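Local coordinates for protein methyltransferase (Streptococcus mutans, PDB 2B78) that is a putative S-adenosylmethionine-dependent methyltransferase that probably acts on RNA, at residues D103-Y115 against V119-I131. Residues are numbered along the deposited sequence; the frame is centred on the assembly and turned at random.
Sequences DGDSFGGVTIDCY and VLFSWYNSFVYQI
T111 and S122 face each other as a hydrogen-bonded pair of an antiparallel hairpin, their backbones joined by S122 N to T111 O (2.9 Å) and the longer T111 N to S122 O (3.3 Å). D113 and L120 repeat the pattern, and Y124 N reaches G109 O at 3.0 Å, carrying the ladder one step past the strands. On the face with T111, D113, L120 and S122, a water ties both strands together: it accepts from T111 OG1 and S122 OG and donates to D113 OD2 and L120 O. Four bonds thus fix it, while D113 OD1 is held by a salt bridge to R98. The Y124 ring crosses the T111 side chain at about a right angle; T111 OG1 lies at its edge, in plane, and T111 CG2 comes 3.4 Å from Y124 CE1. The other face is mainly apolar: I112 lies alongside F121, I112 CD1 3.6 Å from F121 CE1, and V110 CG2 meets the edge of the W123 indole. V128 CG1 touches both V110 CG2 (3.8 Å) and F107 CE2 (3.9 Å). N125, the N-cap of helix 126-130, with CG between its own N and carbonyl carbon (chi1 63°), accepts from V128 N through OD1 (2.9 Å), tying down the first turn. Strands 96-101 and 148-153 flank the hairpin in a mixed sheet, and F139 of helix 132-142 packs on I112 and V119.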
loop_
_atom_site.group_PDB
_atom_site.type_symbol
_atom_site.label_atom_id
_atom_site.label_comp_id
_atom_site.label_asym_id
_atom_site.label_seq_id
_atom_site.Cartn_x
_atom_site.Cartn_y
_atom_site.Cartn_z
ATOM N N ASP A 103 -6.887 10.296 3.967
ATOM C CA ASP A 103 -7.552 11.442 3.354
ATOM C C ASP A 103 -8.429 11.094 2.159
ATOM O O ASP A 103 -9.248 11.910 1.723
ATOM C CB ASP A 103 -6.528 12.550 3.003
ATOM C CG ASP A 103 -5.392 12.070 2.117
ATOM O OD1 ASP A 103 -5.081 10.857 2.116
ATOM O OD2 ASP A 103 -4.786 12.934 1.435
ATOM N N GLY A 104 -8.267 9.882 1.632
ATOM C CA GLY A 104 -9.085 9.460 0.511
ATOM C C GLY A 104 -10.522 9.353 0.992
ATOM O O GLY A 104 -11.464 9.426 0.203
ATOM N N ASP A 105 -10.693 9.174 2.298
ATOM C CA ASP A 105 -12.030 9.080 2.875
ATOM C C ASP A 105 -12.270 10.178 3.898
ATOM O O ASP A 105 -13.081 10.038 4.824
ATOM C CB ASP A 105 -12.250 7.707 3.492
ATOM C CG ASP A 105 -12.334 6.623 2.444
ATOM O OD1 ASP A 105 -13.356 6.580 1.716
ATOM O OD2 ASP A 105 -11.368 5.832 2.339
ATOM N N SER A 106 -11.538 11.272 3.711
ATOM C CA SER A 106 -11.637 12.476 4.535
ATOM C C SER A 106 -11.190 12.459 5.984
ATOM O O SER A 106 -11.669 13.250 6.793
ATOM C CB SER A 106 -13.053 13.060 4.443
ATOM O OG SER A 106 -13.263 13.619 3.149
ATOM N N PHE A 107 -10.283 11.562 6.333
ATOM C CA PHE A 107 -9.754 11.574 7.684
ATOM C C PHE A 107 -8.387 10.928 7.679
ATOM O O PHE A 107 -8.262 9.718 7.856
ATOM C CB PHE A 107 -10.662 10.852 8.678
ATOM C CG PHE A 107 -10.381 11.231 10.106
ATOM C CD1 PHE A 107 -10.814 12.457 10.605
ATOM C CD2 PHE A 107 -9.616 10.406 10.926
ATOM C CE1 PHE A 107 -10.484 12.859 11.900
ATOM C CE2 PHE A 107 -9.279 10.798 12.221
ATOM C CZ PHE A 107 -9.714 12.025 12.707
ATOM N N GLY A 108 -7.357 11.738 7.466
ATOM C CA GLY A 108 -6.007 11.206 7.440
ATOM C C GLY A 108 -5.575 10.620 8.770
ATOM O O GLY A 108 -6.123 10.972 9.814
ATOM N N GLY A 109 -4.604 9.709 8.731
ATOM C CA GLY A 109 -4.107 9.098 9.953
ATOM C C GLY A 109 -4.677 7.723 10.262
ATOM O O GLY A 109 -4.154 6.999 11.114
ATOM N N VAL A 110 -5.740 7.351 9.556
ATOM C CA VAL A 110 -6.389 6.066 9.796
ATOM C C VAL A 110 -6.727 5.281 8.540
ATOM O O VAL A 110 -7.234 5.845 7.568
ATOM C CB VAL A 110 -7.717 6.267 10.567
ATOM C CG1 VAL A 110 -8.395 4.921 10.800
ATOM C CG2 VAL A 110 -7.462 6.987 11.887
ATOM N N THR A 111 -6.432 3.980 8.554
ATOM C CA THR A 111 -6.799 3.102 7.450
ATOM C C THR A 111 -7.466 1.904 8.116
ATOM O O THR A 111 -7.166 1.570 9.270
ATOM C CB THR A 111 -5.586 2.601 6.583
ATOM O OG1 THR A 111 -4.764 1.715 7.348
ATOM C CG2 THR A 111 -4.749 3.772 6.094
ATOM N N ILE A 112 -8.393 1.278 7.404
ATOM C CA ILE A 112 -9.089 0.114 7.928
ATOM C C ILE A 112 -9.256 -0.860 6.776
ATOM O O ILE A 112 -9.768 -0.506 5.708
ATOM C CB ILE A 112 -10.489 0.463 8.459
ATOM C CG1 ILE A 112 -10.399 1.592 9.490
ATOM C CG2 ILE A 112 -11.133 -0.794 9.064
ATOM C CD1 ILE A 112 -11.745 2.105 9.956
ATOM N N ASP A 113 -8.809 -2.088 6.985
ATOM C CA ASP A 113 -8.931 -3.099 5.950
ATOM C C ASP A 113 -9.830 -4.220 6.434
ATOM O O ASP A 113 -9.960 -4.458 7.635
ATOM C CB ASP A 113 -7.558 -3.690 5.603
ATOM C CG ASP A 113 -6.604 -2.663 5.024
ATOM O OD1 ASP A 113 -6.981 -1.996 4.038
ATOM O OD2 ASP A 113 -5.472 -2.533 5.544
ATOM N N CYS A 114 -10.479 -4.896 5.500
ATOM C CA CYS A 114 -11.290 -6.019 5.891
ATOM C C CYS A 114 -10.610 -7.230 5.276
ATOM O O CYS A 114 -10.188 -7.205 4.109
ATOM C CB CYS A 114 -12.730 -5.864 5.400
ATOM S SG CYS A 114 -13.003 -6.202 3.667
ATOM N N TYR A 115 -10.460 -8.267 6.089
ATOM C CA TYR A 115 -9.845 -9.515 5.677
ATOM C C TYR A 115 -10.833 -10.614 6.011
ATOM O O TYR A 115 -10.780 -11.193 7.092
ATOM C CB TYR A 115 -8.543 -9.746 6.448
ATOM C CG TYR A 115 -7.338 -9.005 5.910
ATOM C CD1 TYR A 115 -6.478 -9.612 4.986
ATOM C CD2 TYR A 115 -7.042 -7.707 6.332
ATOM C CE1 TYR A 115 -5.340 -8.940 4.501
ATOM C CE2 TYR A 115 -5.914 -7.031 5.848
ATOM C CZ TYR A 115 -5.070 -7.659 4.939
ATOM O OH TYR A 115 -3.934 -7.010 4.502
ATOM N N VAL A 119 -11.524 -7.367 10.680
ATOM C CA VAL A 119 -11.069 -6.071 10.206
ATOM C C VAL A 119 -9.731 -5.728 10.828
ATOM O O VAL A 119 -9.372 -6.250 11.892
ATOM C CB VAL A 119 -12.082 -4.952 10.526
ATOM C CG1 VAL A 119 -13.346 -5.189 9.745
ATOM C CG2 VAL A 119 -12.383 -4.906 12.017
ATOM N N LEU A 120 -8.990 -4.856 10.151
ATOM C CA LEU A 120 -7.682 -4.435 10.625
ATOM C C LEU A 120 -7.553 -2.914 10.590
ATOM O O LEU A 120 -7.572 -2.302 9.523
ATOM C CB LEU A 120 -6.580 -5.069 9.768
ATOM C CG LEU A 120 -5.148 -4.725 10.197
ATOM C CD1 LEU A 120 -4.858 -5.349 11.565
ATOM C CD2 LEU A 120 -4.159 -5.234 9.156
ATOM N N PHE A 121 -7.431 -2.322 11.776
ATOM C CA PHE A 121 -7.276 -0.885 11.948
ATOM C C PHE A 121 -5.789 -0.577 11.973
ATOM O O PHE A 121 -5.002 -1.344 12.540
ATOM C CB PHE A 121 -7.851 -0.442 13.298
ATOM C CG PHE A 121 -9.348 -0.375 13.348
ATOM C CD1 PHE A 121 -10.003 0.843 13.235
ATOM C CD2 PHE A 121 -10.107 -1.528 13.532
ATOM C CE1 PHE A 121 -11.391 0.913 13.305
ATOM C CE2 PHE A 121 -11.498 -1.462 13.603
ATOM C CZ PHE A 121 -12.137 -0.244 13.489
ATOM N N SER A 122 -5.405 0.546 11.377
ATOM C CA SER A 122 -4.014 0.966 11.387
ATOM C C SER A 122 -3.960 2.421 11.812
ATOM O O SER A 122 -4.624 3.287 11.224
ATOM C CB SER A 122 -3.367 0.783 10.013
ATOM O OG SER A 122 -3.209 -0.596 9.722
ATOM N N TRP A 123 -3.184 2.682 12.858
ATOM C CA TRP A 123 -3.030 4.034 13.391
ATOM C C TRP A 123 -1.671 4.606 12.967
ATOM O O TRP A 123 -0.622 4.085 13.357
ATOM C CB TRP A 123 -3.127 3.999 14.920
ATOM C CG TRP A 123 -4.282 3.186 15.438
ATOM C CD1 TRP A 123 -4.209 2.007 16.123
ATOM C CD2 TRP A 123 -5.681 3.469 15.277
ATOM N NE1 TRP A 123 -5.472 1.537 16.396
ATOM C CE2 TRP A 123 -6.394 2.415 15.892
ATOM C CE3 TRP A 123 -6.400 4.513 14.677
ATOM C CZ2 TRP A 123 -7.793 2.368 15.915
ATOM C CZ3 TRP A 123 -7.790 4.466 14.701
ATOM C CH2 TRP A 123 -8.471 3.402 15.320
ATOM N N TYR A 124 -1.697 5.694 12.196
ATOM C CA TYR A 124 -0.471 6.310 11.693
ATOM C C TYR A 124 0.133 7.427 12.540
ATOM O O TYR A 124 1.216 7.923 12.227
ATOM C CB TYR A 124 -0.694 6.822 10.262
ATOM C CG TYR A 124 -0.896 5.717 9.257
ATOM C CD1 TYR A 124 -2.016 4.891 9.322
ATOM C CD2 TYR A 124 0.036 5.486 8.244
ATOM C CE1 TYR A 124 -2.206 3.861 8.405
ATOM C CE2 TYR A 124 -0.147 4.453 7.317
ATOM C CZ TYR A 124 -1.272 3.648 7.408
ATOM O OH TYR A 124 -1.472 2.630 6.505
ATOM N N ASN A 125 -0.556 7.835 13.601
ATOM C CA ASN A 125 -0.019 8.877 14.464
ATOM C C ASN A 125 -0.572 8.757 15.885
ATOM O O ASN A 125 -1.612 8.133 16.106
ATOM C CB ASN A 125 -0.288 10.269 13.867
ATOM C CG ASN A 125 -1.762 10.600 13.760
ATOM O OD1 ASN A 125 -2.445 10.787 14.768
ATOM N ND2 ASN A 125 -2.264 10.690 12.524
ATOM N N SER A 126 0.131 9.341 16.850
ATOM C CA SER A 126 -0.295 9.247 18.242
ATOM C C SER A 126 -1.644 9.885 18.545
ATOM O O SER A 126 -2.360 9.435 19.449
ATOM C CB SER A 126 0.767 9.846 19.165
ATOM O OG SER A 126 1.038 11.194 18.837
ATOM N N PHE A 127 -2.006 10.933 17.814
ATOM C CA PHE A 127 -3.288 11.571 18.079
ATOM C C PHE A 127 -4.486 10.660 17.829
ATOM O O PHE A 127 -5.339 10.494 18.712
ATOM C CB PHE A 127 -3.465 12.840 17.260
ATOM C CG PHE A 127 -4.754 13.552 17.553
ATOM C CD1 PHE A 127 -4.936 14.215 18.764
ATOM C CD2 PHE A 127 -5.804 13.516 16.644
ATOM C CE1 PHE A 127 -6.148 14.831 19.070
ATOM C CE2 PHE A 127 -7.020 14.126 16.935
ATOM C CZ PHE A 127 -7.193 14.785 18.154
ATOM N N VAL A 128 -4.582 10.081 16.637
ATOM C CA VAL A 128 -5.716 9.204 16.366
ATOM C C VAL A 128 -5.681 8.021 17.316
ATOM O O VAL A 128 -6.722 7.503 17.721
ATOM C CB VAL A 128 -5.732 8.684 14.916
ATOM C CG1 VAL A 128 -5.952 9.839 13.954
ATOM C CG2 VAL A 128 -4.439 7.961 14.607
ATOM N N TYR A 129 -4.480 7.598 17.684
ATOM C CA TYR A 129 -4.349 6.474 18.592
ATOM C C TYR A 129 -4.967 6.828 19.942
ATOM O O TYR A 129 -5.666 6.017 20.536
ATOM C CB TYR A 129 -2.871 6.104 18.766
ATOM C CG TYR A 129 -2.665 4.856 19.584
ATOM C CD1 TYR A 129 -3.129 3.623 19.128
ATOM C CD2 TYR A 129 -2.058 4.909 20.841
ATOM C CE1 TYR A 129 -3.007 2.470 19.901
ATOM C CE2 TYR A 129 -1.927 3.758 21.625
ATOM C CZ TYR A 129 -2.406 2.546 21.147
ATOM O OH TYR A 129 -2.305 1.411 21.912
ATOM N N GLN A 130 -4.730 8.042 20.424
ATOM C CA GLN A 130 -5.284 8.425 21.719
ATOM C C GLN A 130 -6.811 8.537 21.714
ATOM O O GLN A 130 -7.453 8.338 22.750
ATOM C CB GLN A 130 -4.650 9.733 22.216
ATOM C CG GLN A 130 -5.018 10.976 21.427
ATOM C CD GLN A 130 -4.380 12.227 22.003
ATOM O OE1 GLN A 130 -3.153 12.358 22.030
ATOM N NE2 GLN A 130 -5.212 13.152 22.475
ATOM N N ILE A 131 -7.406 8.835 20.562
ATOM C CA ILE A 131 -8.863 8.935 20.510
ATOM C C ILE A 131 -9.468 7.741 19.786
ATOM O O ILE A 131 -10.579 7.830 19.265
ATOM C CB ILE A 131 -9.342 10.207 19.768
ATOM C CG1 ILE A 131 -8.872 10.171 18.311
ATOM C CG2 ILE A 131 -8.833 11.455 20.468
ATOM C CD1 ILE A 131 -9.554 11.193 17.431
HETATM O O HOH W 1 -5.506 -1.121 7.902
#